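Local atomic coordinates of probable ferredoxin-dependent nitrite reductase NirA (Mycobacterium tuberculosis, PDB entry 1ZJ8), a protein that reduces sulfite to sulfide, probably with ferredoxin as electron donor, using a siroheme and a [4Fe-4S] cluster. Residues N37-K41 against A213-R217; P46-R52 against R73-W77; L34-E38 against R294-A298. All blocks are in the same frame, centred on the assembly; numbering follows the deposited sequence.

Interaction 1 (N37-K41 against A213-R217); sequences NEELK and ADLPR. With SRM (siroheme), chain E.
A small salt-bridge network built round Lys41 joins a short N-terminal helix to a loop that carries a siroheme-pocket residue. Residues 37-40 are helical, while 213-217 run irregularly between helix 196-206 and strand 219-224, with Asp214 and Leu215 extended (phi/psi -137/96° and -116/163°). The two backbones stay well apart: the CA atoms of Lys41 and Asp214 are 7.2 Å from each other, those of Glu38 and Pro216 8.2 Å, so long side chains must span the gap. Lys41 does most of this. With chi angles m, t, m, t it reaches across to put NZ 2.8 Å from Asp214 OD1, a hydrogen-bonded salt bridge, and the same NZ makes a second one, 2.8 Å to Glu38 OE2, three residues earlier. The ammonium group bridges, and so offsets, two carboxylates whose nearest oxygens, Glu38 OE1 and Asp214 OD1, are 4.4 Å apart. Asp214, chi1 t, has its strongest partner outside the two segments, in Arg294, and Lys41 is also paired with Asp174, so charge is balanced over a wider cluster. Beyond Pro216 the loop turns to the cofactor, where Arg217 brings NH2 to 3.1 Å from siroheme O4D, an oxygen of an acetate group.

Interaction 2 (P46-R52 against R73-W77); sequences PLDVRER and RFRWW
Two tryptophans form the hollows here, and the turn leading into a helix supplies the bumps. Residues 46-48 make a 3-10 turn running into helix 49-60; Arg73 belongs to helix 67-73, and a second 3-10 turn follows at 75-76. The CA atoms of Pro46 and Arg73 are 5.2 Å apart, those of Leu47 and Trp76 5.8 Å. Pro46 fills the notch between Arg73 and Trp76: its CB lies 3.5 Å from Arg73 CG and sits squarely over the indole's five-membered ring, a CH-pi contact 3.5 Å from the centroid. Leu47 wedges between the indoles, CG 3.9 Å from Trp76 CD1 and CD2 3.7 Å from Trp77 CZ2. Arg50 CG lies over the opposite face of the Trp77 six-membered ring, 3.8 Å from its centroid, so that ring is sandwiched. At its edge, Trp77 NE1 donates to Leu47 O (3.2 Å). Val49, chi1 t, pushes CG2 to 3.2 Å from Arg73 CB and CG1 to 4.1 Å from Phe74 CE1. Arg52 and Arg73 approach as like charges, both paired with Asp69. The contact packs the start of helix 49-60 against the end of helix 67-73 and the turn after it, just ahead of strand 79-83.

Interaction 3 (L34-E38 against R294-A298); sequences LNANE and RRLRA
Neither backbone is regular where the two first meet. Leu34 (phi/psi -112/11°) and the extended Asn35 (-148/166°) lead into helix 36-40, while 294-298 bend through Arg294 (-135/35°), Arg295 (-110/-73°) and Leu296 (-82/126°) without forming helix or strand. They come closest at Leu34 and Arg295, whose CA atoms are 5.3 Å apart. Leu34, rotamer m,t, lays CD1 3.5 Å from Arg295 CG, against the aliphatic part of the arginine. Asn35, chi1 m, points its amide at the loop's carbonyls: ND2 gives a weak hydrogen bond to Arg295 O at 3.1 Å, although OD1, an acceptor like that carbonyl, lies only 2.6 Å from the same Arg295 O. In the fold this packs the N-terminal region, through the start of its first helix, on the connection between helices 277-291 and 302-309, part of the first nitrite and sulfite reductase 4Fe-4S family region. Two arginines continue the contact along the helix. Arg294 NE makes a long salt bridge to Glu38 OE2 (3.4 Å); the stronger partners are Asp214 for Arg294 and Lys41 for Glu38. Arg297, with chi1 t and chi2 p, folds back beside Asn37, the edge of its guanidinium bringing NE to 2.9 Å from Asn37 OD1, while its NH2 is salt-bridged to Asp174.

In the fold
Interactions 1 and 3 share Asn37 and Glu38 of helix 36-40, and their centres are 8 Å apart. One charged cluster runs through both, linked by the salt bridge from Asp214 OD1 to Arg294 NH2 (2.6 Å); a probable hydrogen bond from Arg217 NE to Arg297 O (3.1 Å) joins them as well. Interaction 2, nested in sequence inside the loops closed by the other two, has its centre 13 Å from that of interaction 1; Trp76 NE1 probably hydrogen-bonds Ala213 O (2.8 Å), and Arg73 NH2 Leu40 O (3.1 Å). It does not touch interaction 3. Arg217 reaches the siroheme itself, whereas the side chains of Arg297 and Trp76 stop about 7 and 11 Å from it at their nearest atoms.

Interaction 1 (N37-K41 against A213-R217)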
loop_
_atom_site.group_PDB
_atom_site.type_symbol
_atom_site.label_atom_id
_atom_site.label_comp_id
_atom_site.label_asym_id
_atom_site.label_seq_id
_atom_site.Cartn_x
_atom_site.Cartn_y
_atom_site.Cartn_z
ATOM N N ASN A 37 21.647 0.184 -11.018
ATOM C CA ASN A 37 20.658 -0.716 -10.448
ATOM C C ASN A 37 20.601 -2.019 -11.217
ATOM O O ASN A 37 20.668 -3.094 -10.619
ATOM C CB ASN A 37 19.282 -0.046 -10.445
ATOM C CG ASN A 37 19.203 1.114 -9.461
ATOM O OD1 ASN A 37 19.263 2.285 -9.847
ATOM N ND2 ASN A 37 19.068 0.788 -8.181
ATOM N N GLU A 38 20.492 -1.918 -12.543
ATOM C CA GLU A 38 20.559 -3.090 -13.415
ATOM C C GLU A 38 21.922 -3.801 -13.366
ATOM O O GLU A 38 22.011 -4.988 -13.699
ATOM C CB GLU A 38 20.223 -2.714 -14.872
ATOM C CG GLU A 38 18.733 -2.627 -15.178
ATOM C CD GLU A 38 17.968 -3.855 -14.699
ATOM O OE1 GLU A 38 18.551 -4.975 -14.733
ATOM O OE2 GLU A 38 16.794 -3.694 -14.282
ATOM N N GLU A 39 22.970 -3.097 -12.941
ATOM C CA GLU A 39 24.310 -3.685 -12.914
ATOM C C GLU A 39 24.635 -4.471 -11.643
ATOM O O GLU A 39 25.360 -5.469 -11.699
ATOM C CB GLU A 39 25.366 -2.616 -13.143
ATOM C CG GLU A 39 26.679 -3.175 -13.644
ATOM C CD GLU A 39 27.648 -2.072 -13.930
ATOM O OE1 GLU A 39 27.459 -1.375 -14.965
ATOM O OE2 GLU A 39 28.574 -1.896 -13.096
ATOM N N LEU A 40 24.123 -4.019 -10.502
ATOM C CA LEU A 40 24.350 -4.742 -9.242
ATOM C C LEU A 40 23.569 -6.058 -9.204
ATOM O O LEU A 40 23.979 -7.015 -8.550
ATOM C CB LEU A 40 24.042 -3.861 -8.019
ATOM C CG LEU A 40 22.641 -3.318 -7.746
ATOM C CD1 LEU A 40 21.670 -4.400 -7.284
ATOM C CD2 LEU A 40 22.768 -2.220 -6.696
ATOM N N LYS A 41 22.453 -6.098 -9.933
ATOM C CA LYS A 41 21.644 -7.309 -10.050
ATOM C C LYS A 41 22.334 -8.365 -10.932
ATOM O O LYS A 41 22.060 -9.568 -10.796
ATOM C CB LYS A 41 20.247 -6.973 -10.591
ATOM C CG LYS A 41 19.425 -6.058 -9.674
ATOM C CD LYS A 41 17.952 -5.941 -10.115
ATOM C CE LYS A 41 17.767 -5.137 -11.412
ATOM N NZ LYS A 41 16.366 -5.200 -11.933
ATOM N N ALA A 213 12.945 -13.095 -9.117
ATOM C CA ALA A 213 13.743 -12.274 -8.227
ATOM C C ALA A 213 14.409 -11.078 -8.919
ATOM O O ALA A 213 14.974 -10.233 -8.242
ATOM C CB ALA A 213 14.786 -13.134 -7.521
ATOM N N ASP A 214 14.362 -10.999 -10.249
ATOM C CA ASP A 214 14.991 -9.877 -10.960
ATOM C C ASP A 214 14.083 -9.385 -12.072
ATOM O O ASP A 214 14.062 -9.939 -13.191
ATOM C CB ASP A 214 16.372 -10.284 -11.501
ATOM C CG ASP A 214 17.131 -9.132 -12.176
ATOM O OD1 ASP A 214 16.626 -7.985 -12.215
ATOM O OD2 ASP A 214 18.249 -9.389 -12.674
ATOM N N LEU A 215 13.327 -8.338 -11.738
ATOM C CA LEU A 215 12.380 -7.716 -12.660
ATOM C C LEU A 215 12.826 -6.271 -12.954
ATOM O O LEU A 215 13.668 -5.704 -12.233
ATOM C CB LEU A 215 10.952 -7.744 -12.078
ATOM C CG LEU A 215 10.482 -9.003 -11.344
ATOM C CD1 LEU A 215 9.054 -8.816 -10.884
ATOM C CD2 LEU A 215 10.577 -10.224 -12.209
ATOM N N PRO A 216 12.291 -5.684 -14.039
ATOM C CA PRO A 216 12.550 -4.295 -14.389
ATOM C C PRO A 216 12.356 -3.321 -13.228
ATOM O O PRO A 216 13.057 -2.302 -13.156
ATOM C CB PRO A 216 11.500 -4.014 -15.468
ATOM C CG PRO A 216 11.220 -5.338 -16.099
ATOM C CD PRO A 216 11.428 -6.359 -15.033
ATOM N N ARG A 217 11.382 -3.617 -12.363
ATOM C CA ARG A 217 11.168 -2.857 -11.140
ATOM C C ARG A 217 10.281 -3.617 -10.159
ATOM O O ARG A 217 10.056 -4.830 -10.313
ATOM C CB ARG A 217 10.531 -1.513 -11.488
ATOM C CG ARG A 217 11.463 -0.338 -11.346
ATOM C CD ARG A 217 10.654 0.946 -11.147
ATOM N NE ARG A 217 11.449 2.024 -10.576
ATOM C CZ ARG A 217 11.909 2.027 -9.334
ATOM N NH1 ARG A 217 11.672 1.012 -8.496
ATOM N NH2 ARG A 217 12.626 3.062 -8.935
HETATM FE FE SRM E . 6.042 3.035 -1.273
HETATM C CHA SRM E . 9.249 4.056 -1.855
HETATM C CHB SRM E . 6.374 3.879 1.951
HETATM C CHC SRM E . 3.001 2.016 -0.716
HETATM C CHD SRM E . 5.086 4.267 -4.356
HETATM N NA SRM E . 7.576 3.627 -0.136
HETATM C C1A SRM E . 8.849 3.875 -0.514
HETATM C C2A SRM E . 9.816 3.947 0.627
HETATM C CMA SRM E . 10.511 2.628 0.779
HETATM C CDA SRM E . 10.748 5.123 0.528
HETATM C CEA SRM E . 12.164 4.913 0.095
HETATM O O3A SRM E . 12.378 4.467 -1.038
HETATM O O4A SRM E . 13.109 5.172 0.854
HETATM C C3A SRM E . 8.877 4.196 1.757
HETATM C CAA SRM E . 9.230 3.493 3.024
HETATM C CBA SRM E . 10.102 4.489 3.742
HETATM C CCA SRM E . 9.948 4.363 5.223
HETATM O O1A SRM E . 8.808 4.168 5.697
HETATM O O2A SRM E . 10.976 4.437 5.939
HETATM C C4A SRM E . 7.542 3.869 1.179
HETATM N NB SRM E . 4.968 2.832 0.362
HETATM C C1B SRM E . 5.221 3.168 1.628
HETATM C C2B SRM E . 4.197 2.708 2.627
HETATM C CMB SRM E . 4.772 2.218 3.926
HETATM C CDB SRM E . 3.308 3.870 2.919
HETATM C CEB SRM E . 2.205 3.683 3.899
HETATM O O3B SRM E . 2.191 4.255 5.011
HETATM O O4B SRM E . 1.296 2.922 3.569
HETATM C C3B SRM E . 3.488 1.667 1.787
HETATM C CAB SRM E . 4.166 0.326 1.903
HETATM C CBB SRM E . 3.226 -0.804 1.611
HETATM C CCB SRM E . 3.984 -2.096 1.509
HETATM O O1B SRM E . 3.972 -2.908 2.431
HETATM O O2B SRM E . 4.607 -2.389 0.493
HETATM C C4B SRM E . 3.816 2.171 0.408
HETATM N NC SRM E . 4.387 3.230 -2.252
HETATM C C1C SRM E . 3.242 2.581 -1.959
HETATM C C2C SRM E . 2.206 2.854 -2.842
HETATM C CDC SRM E . 0.749 2.554 -2.723
HETATM C CEC SRM E . 0.191 1.257 -3.163
HETATM O O3C SRM E . 0.959 0.318 -3.474
HETATM O O4C SRM E . -1.046 1.193 -3.209
HETATM C C3C SRM E . 2.829 3.542 -3.839
HETATM C CAC SRM E . 2.025 4.004 -5.011
HETATM C CBC SRM E . 1.492 3.004 -6.015
HETATM C CCC SRM E . 2.612 2.623 -6.967
HETATM O O1C SRM E . 3.575 1.912 -6.571
HETATM O O2C SRM E . 2.535 3.071 -8.140
HETATM C C4C SRM E . 4.148 3.699 -3.501
HETATM N ND SRM E . 7.041 3.657 -2.920
HETATM C C1D SRM E . 6.431 4.270 -3.947
HETATM C C2D SRM E . 7.385 5.019 -4.662
HETATM C CAD SRM E . 7.255 5.308 -6.147
HETATM C CBD SRM E . 7.886 4.360 -7.119
HETATM C CCD SRM E . 7.715 4.474 -8.607
HETATM O O1D SRM E . 7.103 3.543 -9.177
HETATM O O2D SRM E . 8.163 5.464 -9.245
HETATM C C3D SRM E . 8.596 4.830 -4.018
HETATM C CDD SRM E . 9.949 5.046 -4.638
HETATM C CED SRM E . 10.577 4.070 -5.608
HETATM O O3D SRM E . 10.122 2.936 -5.762
HETATM O O4D SRM E . 11.570 4.383 -6.281
HETATM C C4D SRM E . 8.369 3.984 -2.944
#

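Interaction 2 (P46-R52 against R73-W77)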
loop_
_atom_site.group_PDB
_atom_site.type_symbol
_atom_site.label_atom_id
_atom_site.label_comp_id
_atom_site.label_asym_id
_atom_site.label_seq_id
_atom_site.Cartn_x
_atom_site.Cartn_y
_atom_site.Cartn_z
ATOM N N PRO A 46 20.149 -11.331 -6.030
ATOM C CA PRO A 46 20.187 -10.440 -4.855
ATOM C C PRO A 46 19.822 -11.113 -3.511
ATOM O O PRO A 46 20.444 -10.824 -2.491
ATOM C CB PRO A 46 19.189 -9.328 -5.225
ATOM C CG PRO A 46 19.169 -9.319 -6.741
ATOM C CD PRO A 46 19.310 -10.775 -7.115
ATOM N N LEU A 47 18.860 -12.034 -3.525
ATOM C CA LEU A 47 18.443 -12.754 -2.312
ATOM C C LEU A 47 19.581 -13.451 -1.554
ATOM O O LEU A 47 19.363 -13.975 -0.457
ATOM C CB LEU A 47 17.360 -13.796 -2.669
ATOM C CG LEU A 47 15.919 -13.314 -2.918
ATOM C CD1 LEU A 47 15.260 -14.119 -4.020
ATOM C CD2 LEU A 47 15.089 -13.375 -1.638
ATOM N N ASP A 48 20.780 -13.480 -2.143
ATOM C CA ASP A 48 21.933 -14.189 -1.553
ATOM C C ASP A 48 22.463 -13.543 -0.276
ATOM O O ASP A 48 23.030 -14.231 0.589
ATOM C CB ASP A 48 23.065 -14.312 -2.583
ATOM C CG ASP A 48 22.737 -15.295 -3.706
ATOM O OD1 ASP A 48 21.928 -14.956 -4.591
ATOM O OD2 ASP A 48 23.305 -16.406 -3.722
ATOM N N VAL A 49 22.241 -12.230 -0.162
ATOM C CA VAL A 49 22.699 -11.432 0.985
ATOM C C VAL A 49 22.365 -12.047 2.329
ATOM O O VAL A 49 23.113 -11.854 3.283
ATOM C CB VAL A 49 22.089 -10.000 1.014
ATOM C CG1 VAL A 49 22.688 -9.183 2.167
ATOM C CG2 VAL A 49 22.300 -9.279 -0.300
ATOM N N ARG A 50 21.253 -12.772 2.414
ATOM C CA ARG A 50 20.819 -13.338 3.694
ATOM C C ARG A 50 21.967 -14.006 4.464
ATOM O O ARG A 50 22.055 -13.852 5.693
ATOM C CB ARG A 50 19.665 -14.324 3.499
ATOM C CG ARG A 50 18.672 -14.376 4.673
ATOM C CD ARG A 50 17.816 -15.646 4.606
ATOM N NE ARG A 50 16.459 -15.488 5.143
ATOM C CZ ARG A 50 16.037 -15.928 6.329
ATOM N NH1 ARG A 50 16.864 -16.513 7.194
ATOM N NH2 ARG A 50 14.768 -15.746 6.675
ATOM N N GLU A 51 22.846 -14.719 3.745
ATOM C CA GLU A 51 24.026 -15.372 4.364
ATOM C C GLU A 51 25.026 -14.317 4.855
ATOM O O GLU A 51 25.481 -14.367 6.001
ATOM C CB GLU A 51 24.725 -16.352 3.398
ATOM C CG GLU A 51 23.855 -17.520 2.860
ATOM C CD GLU A 51 23.383 -18.512 3.938
ATOM O OE1 GLU A 51 22.443 -18.176 4.695
ATOM O OE2 GLU A 51 23.931 -19.642 4.003
ATOM N N ARG A 52 25.338 -13.357 3.984
ATOM C CA ARG A 52 26.187 -12.215 4.351
ATOM C C ARG A 52 25.664 -11.409 5.545
ATOM O O ARG A 52 26.460 -10.780 6.253
ATOM C CB ARG A 52 26.399 -11.268 3.161
ATOM C CG ARG A 52 27.533 -11.674 2.253
ATOM C CD ARG A 52 27.634 -10.727 1.089
ATOM N NE ARG A 52 26.516 -10.882 0.155
ATOM C CZ ARG A 52 26.355 -10.158 -0.952
ATOM N NH1 ARG A 52 27.239 -9.223 -1.273
ATOM N NH2 ARG A 52 25.311 -10.367 -1.752
ATOM N N ARG A 73 20.716 -4.596 -2.437
ATOM C CA ARG A 73 20.418 -6.001 -2.222
ATOM C C ARG A 73 19.660 -6.281 -0.914
ATOM O O ARG A 73 18.946 -7.284 -0.814
ATOM C CB ARG A 73 21.718 -6.798 -2.308
ATOM C CG ARG A 73 21.762 -7.752 -3.485
ATOM C CD ARG A 73 23.174 -8.324 -3.788
ATOM N NE ARG A 73 23.819 -7.599 -4.896
ATOM C CZ ARG A 73 25.061 -7.120 -4.889
ATOM N NH1 ARG A 73 25.858 -7.300 -3.841
ATOM N NH2 ARG A 73 25.514 -6.464 -5.946
ATOM N N PHE A 74 19.819 -5.397 0.075
ATOM C CA PHE A 74 19.071 -5.467 1.358
ATOM C C PHE A 74 17.555 -5.461 1.161
ATOM O O PHE A 74 16.812 -6.113 1.891
ATOM C CB PHE A 74 19.437 -4.271 2.263
ATOM C CG PHE A 74 20.493 -4.569 3.296
ATOM C CD1 PHE A 74 21.682 -5.203 2.949
ATOM C CD2 PHE A 74 20.313 -4.178 4.625
ATOM C CE1 PHE A 74 22.667 -5.456 3.914
ATOM C CE2 PHE A 74 21.299 -4.432 5.600
ATOM C CZ PHE A 74 22.469 -5.067 5.241
ATOM N N ARG A 75 17.110 -4.712 0.168
ATOM C CA ARG A 75 15.693 -4.546 -0.102
ATOM C C ARG A 75 15.013 -5.882 -0.372
ATOM O O ARG A 75 13.885 -6.108 0.051
ATOM C CB ARG A 75 15.511 -3.593 -1.272
ATOM C CG ARG A 75 16.073 -2.213 -0.965
ATOM C CD ARG A 75 15.871 -1.288 -2.113
ATOM N NE ARG A 75 16.294 0.057 -1.772
ATOM C CZ ARG A 75 16.111 1.112 -2.553
ATOM N NH1 ARG A 75 15.507 0.989 -3.729
ATOM N NH2 ARG A 75 16.529 2.299 -2.154
ATOM N N TRP A 76 15.713 -6.801 -1.019
ATOM C CA TRP A 76 15.145 -8.116 -1.301
ATOM C C TRP A 76 14.759 -8.850 -0.031
ATOM O O TRP A 76 14.142 -9.921 -0.111
ATOM C CB TRP A 76 16.117 -8.974 -2.115
ATOM C CG TRP A 76 15.934 -8.825 -3.570
ATOM C CD1 TRP A 76 15.376 -9.732 -4.412
ATOM C CD2 TRP A 76 16.295 -7.688 -4.373
ATOM N NE1 TRP A 76 15.377 -9.241 -5.696
ATOM C CE2 TRP A 76 15.940 -7.991 -5.698
ATOM C CE3 TRP A 76 16.899 -6.454 -4.100
ATOM C CZ2 TRP A 76 16.157 -7.103 -6.749
ATOM C CZ3 TRP A 76 17.115 -5.568 -5.147
ATOM C CH2 TRP A 76 16.744 -5.896 -6.453
ATOM N N TRP A 77 15.137 -8.294 1.123
ATOM C CA TRP A 77 14.679 -8.807 2.408
ATOM C C TRP A 77 13.906 -7.774 3.217
ATOM O O TRP A 77 13.733 -7.929 4.422
ATOM C CB TRP A 77 15.852 -9.354 3.214
ATOM C CG TRP A 77 16.423 -10.551 2.575
ATOM C CD1 TRP A 77 17.496 -10.590 1.755
ATOM C CD2 TRP A 77 15.925 -11.895 2.657
ATOM N NE1 TRP A 77 17.717 -11.870 1.324
ATOM C CE2 TRP A 77 16.766 -12.698 1.861
ATOM C CE3 TRP A 77 14.856 -12.499 3.330
ATOM C CZ2 TRP A 77 16.580 -14.084 1.717
ATOM C CZ3 TRP A 77 14.668 -13.878 3.178
ATOM C CH2 TRP A 77 15.536 -14.650 2.373
#

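Interaction 3 (L34-E38 against R294-A298)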
loop_
_atom_site.group_PDB
_atom_site.type_symbol
_atom_site.label_atom_id
_atom_site.label_comp_id
_atom_site.label_asym_id
_atom_site.label_seq_id
_atom_site.Cartn_x
_atom_site.Cartn_y
_atom_site.Cartn_z
ATOM N N LEU A 34 22.029 -0.942 -18.095
ATOM C CA LEU A 34 21.994 0.459 -18.498
ATOM C C LEU A 34 21.858 1.394 -17.283
ATOM O O LEU A 34 21.602 2.594 -17.438
ATOM C CB LEU A 34 20.830 0.699 -19.471
ATOM C CG LEU A 34 20.700 -0.208 -20.706
ATOM C CD1 LEU A 34 19.655 0.336 -21.694
ATOM C CD2 LEU A 34 22.039 -0.390 -21.405
ATOM N N ASN A 35 22.025 0.836 -16.083
ATOM C CA ASN A 35 21.896 1.570 -14.812
ATOM C C ASN A 35 22.866 0.955 -13.814
ATOM O O ASN A 35 23.375 -0.148 -14.040
ATOM C CB ASN A 35 20.471 1.445 -14.243
ATOM C CG ASN A 35 19.406 1.848 -15.235
ATOM O OD1 ASN A 35 19.365 2.994 -15.657
ATOM N ND2 ASN A 35 18.544 0.904 -15.623
ATOM N N ALA A 36 23.105 1.657 -12.706
ATOM C CA ALA A 36 23.833 1.079 -11.569
ATOM C C ALA A 36 22.963 0.016 -10.876
ATOM O O ALA A 36 23.473 -0.914 -10.228
ATOM C CB ALA A 36 24.228 2.167 -10.584
ATOM N N ASN A 37 21.647 0.184 -11.018
ATOM C CA ASN A 37 20.658 -0.716 -10.448
ATOM C C ASN A 37 20.601 -2.019 -11.217
ATOM O O ASN A 37 20.668 -3.094 -10.619
ATOM C CB ASN A 37 19.282 -0.046 -10.445
ATOM C CG ASN A 37 19.203 1.114 -9.461
ATOM O OD1 ASN A 37 19.263 2.285 -9.847
ATOM N ND2 ASN A 37 19.068 0.788 -8.181
ATOM N N GLU A 38 20.492 -1.918 -12.543
ATOM C CA GLU A 38 20.559 -3.090 -13.415
ATOM C C GLU A 38 21.922 -3.801 -13.366
ATOM O O GLU A 38 22.011 -4.988 -13.699
ATOM C CB GLU A 38 20.223 -2.714 -14.872
ATOM C CG GLU A 38 18.733 -2.627 -15.178
ATOM C CD GLU A 38 17.968 -3.855 -14.699
ATOM O OE1 GLU A 38 18.551 -4.975 -14.733
ATOM O OE2 GLU A 38 16.794 -3.694 -14.282
ATOM N N ARG A 294 14.239 -1.570 -19.079
ATOM C CA ARG A 294 15.308 -1.632 -18.058
ATOM C C ARG A 294 16.422 -0.599 -18.339
ATOM O O ARG A 294 17.608 -0.824 -18.043
ATOM C CB ARG A 294 15.876 -3.063 -17.947
ATOM C CG ARG A 294 14.804 -4.165 -17.761
ATOM C CD ARG A 294 15.374 -5.577 -17.817
ATOM N NE ARG A 294 15.796 -6.058 -16.501
ATOM C CZ ARG A 294 15.294 -7.119 -15.855
ATOM N NH1 ARG A 294 14.337 -7.874 -16.397
ATOM N NH2 ARG A 294 15.779 -7.445 -14.658
ATOM N N ARG A 295 15.997 0.551 -18.863
ATOM C CA ARG A 295 16.886 1.621 -19.281
ATOM C C ARG A 295 16.771 2.843 -18.351
ATOM O O ARG A 295 17.679 3.106 -17.567
ATOM C CB ARG A 295 16.558 1.990 -20.730
ATOM C CG ARG A 295 17.455 3.046 -21.324
ATOM C CD ARG A 295 17.061 3.304 -22.755
ATOM N NE ARG A 295 15.762 3.968 -22.839
ATOM C CZ ARG A 295 15.569 5.283 -22.715
ATOM N NH1 ARG A 295 16.586 6.107 -22.478
ATOM N NH2 ARG A 295 14.339 5.780 -22.817
ATOM N N LEU A 296 15.670 3.588 -18.452
ATOM C CA LEU A 296 15.389 4.674 -17.506
ATOM C C LEU A 296 14.759 4.093 -16.235
ATOM O O LEU A 296 13.742 3.393 -16.295
ATOM C CB LEU A 296 14.451 5.734 -18.112
ATOM C CG LEU A 296 14.971 6.577 -19.290
ATOM C CD1 LEU A 296 13.898 7.525 -19.873
ATOM C CD2 LEU A 296 16.226 7.360 -18.894
ATOM N N ARG A 297 15.358 4.405 -15.089
ATOM C CA ARG A 297 14.854 3.974 -13.773
ATOM C C ARG A 297 13.424 4.418 -13.493
ATOM O O ARG A 297 12.662 3.680 -12.892
ATOM C CB ARG A 297 15.744 4.531 -12.663
ATOM C CG ARG A 297 15.802 3.663 -11.464
ATOM C CD ARG A 297 16.715 2.480 -11.711
ATOM N NE ARG A 297 16.565 1.441 -10.689
ATOM C CZ ARG A 297 15.664 0.453 -10.731
ATOM N NH1 ARG A 297 14.769 0.363 -11.718
ATOM N NH2 ARG A 297 15.635 -0.440 -9.755
ATOM N N ALA A 298 13.066 5.619 -13.930
ATOM C CA ALA A 298 11.699 6.115 -13.790
ATOM C C ALA A 298 10.814 5.812 -15.008
ATOM O O ALA A 298 9.731 6.381 -15.130
ATOM C CB ALA A 298 11.712 7.612 -13.534
#